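Side-chain contact in enoyl-CoA hydratase/carnithine racemase (Thermus thermophilus JL-18, PDB 6SL9), which probably isomerises CoA thioesters to form oxepin-CoA in bacterial phenylacetic acid catabolism, as a member of the crotonase (enoyl-CoA hydratase/isomerase) family: residues A[97-102]-A[195-200]. Sequence-based numbering, arbitrary orientation.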
# COMPACT_ATOMS: atom_id res chain seq x y z
N PRO A 97 9.75 -14.81 -14.97
CA PRO A 97 10.14 -14.23 -13.69
C PRO A 97 11.57 -13.68 -13.74
O PRO A 97 12.44 -14.25 -14.37
CB PRO A 97 10.05 -15.40 -12.73
CG PRO A 97 10.24 -16.62 -13.58
CD PRO A 97 9.54 -16.25 -14.87
N LEU A 98 11.78 -12.60 -13.00
CA LEU A 98 13.07 -11.89 -12.90
C LEU A 98 13.53 -11.88 -11.46
O LEU A 98 12.85 -11.38 -10.57
CB LEU A 98 12.91 -10.46 -13.43
CG LEU A 98 14.12 -9.53 -13.29
CD1 LEU A 98 15.27 -10.04 -14.12
CD2 LEU A 98 13.78 -8.10 -13.65
N VAL A 99 14.72 -12.38 -11.26
CA VAL A 99 15.42 -12.28 -9.97
C VAL A 99 16.44 -11.17 -10.13
O VAL A 99 17.14 -11.11 -11.14
CB VAL A 99 16.11 -13.60 -9.61
CG1 VAL A 99 16.91 -13.49 -8.34
CG2 VAL A 99 15.11 -14.74 -9.48
N VAL A 100 16.56 -10.30 -9.11
CA VAL A 100 17.65 -9.27 -9.08
C VAL A 100 18.58 -9.60 -7.93
O VAL A 100 18.08 -9.86 -6.82
CB VAL A 100 17.05 -7.87 -8.98
CG1 VAL A 100 18.11 -6.84 -8.60
CG2 VAL A 100 16.40 -7.48 -10.28
N ALA A 101 19.88 -9.54 -8.17
CA ALA A 101 20.93 -9.75 -7.16
C ALA A 101 21.67 -8.42 -7.02
O ALA A 101 22.47 -8.05 -7.89
CB ALA A 101 21.83 -10.86 -7.56
N VAL A 102 21.39 -7.70 -5.94
CA VAL A 102 21.97 -6.36 -5.68
C VAL A 102 23.32 -6.54 -4.97
O VAL A 102 23.37 -6.81 -3.78
CB VAL A 102 21.03 -5.43 -4.93
CG1 VAL A 102 21.62 -4.04 -4.85
CG2 VAL A 102 19.66 -5.35 -5.60
N LYS A 195 16.97 -20.70 -10.87
CA LYS A 195 16.83 -22.05 -11.45
C LYS A 195 15.55 -22.71 -10.97
O LYS A 195 14.93 -23.45 -11.71
CB LYS A 195 18.08 -22.88 -11.17
CG LYS A 195 19.25 -22.55 -12.07
CD LYS A 195 20.47 -23.39 -11.72
CE LYS A 195 21.64 -23.15 -12.65
NZ LYS A 195 22.74 -24.11 -12.45
N GLU A 196 15.17 -22.48 -9.72
CA GLU A 196 13.91 -23.03 -9.18
C GLU A 196 12.76 -22.40 -9.95
O GLU A 196 11.86 -23.10 -10.39
CB GLU A 196 13.76 -22.73 -7.69
CG GLU A 196 14.68 -23.46 -6.74
CD GLU A 196 14.32 -23.31 -5.26
OE1 GLU A 196 13.22 -22.74 -4.96
OE2 GLU A 196 15.11 -23.79 -4.41
N LEU A 197 12.81 -21.08 -10.15
CA LEU A 197 11.75 -20.40 -10.92
C LEU A 197 11.71 -20.90 -12.35
O LEU A 197 10.67 -20.98 -12.93
CB LEU A 197 11.92 -18.88 -10.85
CG LEU A 197 11.69 -18.28 -9.46
CD1 LEU A 197 12.29 -16.90 -9.37
CD2 LEU A 197 10.20 -18.23 -9.13
N ALA A 198 12.86 -21.22 -12.93
CA ALA A 198 12.94 -21.70 -14.30
C ALA A 198 12.34 -23.12 -14.44
O ALA A 198 12.17 -23.57 -15.57
CB ALA A 198 14.38 -21.73 -14.73
N GLN A 199 12.01 -23.79 -13.33
CA GLN A 199 11.29 -25.09 -13.36
C GLN A 199 9.81 -24.87 -13.06
O GLN A 199 9.04 -25.82 -13.10
CB GLN A 199 11.88 -26.04 -12.31
CG GLN A 199 13.32 -26.44 -12.62
CD GLN A 199 13.42 -27.27 -13.88
OE1 GLN A 199 14.29 -27.06 -14.72
NE2 GLN A 199 12.50 -28.21 -14.06
N GLY A 200 9.40 -23.65 -12.76
CA GLY A 200 8.03 -23.38 -12.33
C GLY A 200 7.10 -23.07 -13.48
O GLY A 200 7.45 -23.08 -14.67
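Leu197 meets Val99 and Pro97 with two different parts of its side chain, the end of one branch and the first carbon. Its CD1 methyl touches CG2 of Val99 at 3.6 Å, the two side chains meeting at a slant, methyl against methyl. Nearer the backbone, CB of Leu197 lies 3.9 Å from CG of Pro97, where ring and leucine pass alongside each other in opposing directions. In the leucine, chi1 of -67° sets CG anti to the carbonyl carbon, and chi2 of 162° then carries CD1 out in extended fashion, away from CA, to lie against CG2 of Val99. Val99 in turn has CG1 anti to the backbone N (chi1 176°), leaving CG2 as the methyl presented to the leucine. No hydrogen bond joins the two segments; the contact is wholly apolar, and all three residues are buried, with 135 Å² of surface hidden between the segments.

In the crotonase fold the arrangement is helix against sheet: strand 98-102 runs between the parallel strands 51-56 and 119-123, and helix 186-197 lies against one face of that sheet. Val99 reaches the same helix again at Ala194, and further along the strand Ala101 packs on Leu186, Met187 and Ala190. Backbone hydrogen bonds from Pro97 and Val99 pair this part of the chain with the neighbouring strand 51-56. Leu197 is also the first residue of a type I turn, closed by Gly200 N bonding Leu197 O at 3.0 Å, from which the chain leads to helix 202-214. Tyr205 of that helix touches both Pro97 and Leu197, while Leu162 of a second subunit also packs on Leu197, bringing the trimer interface up to this part of the core.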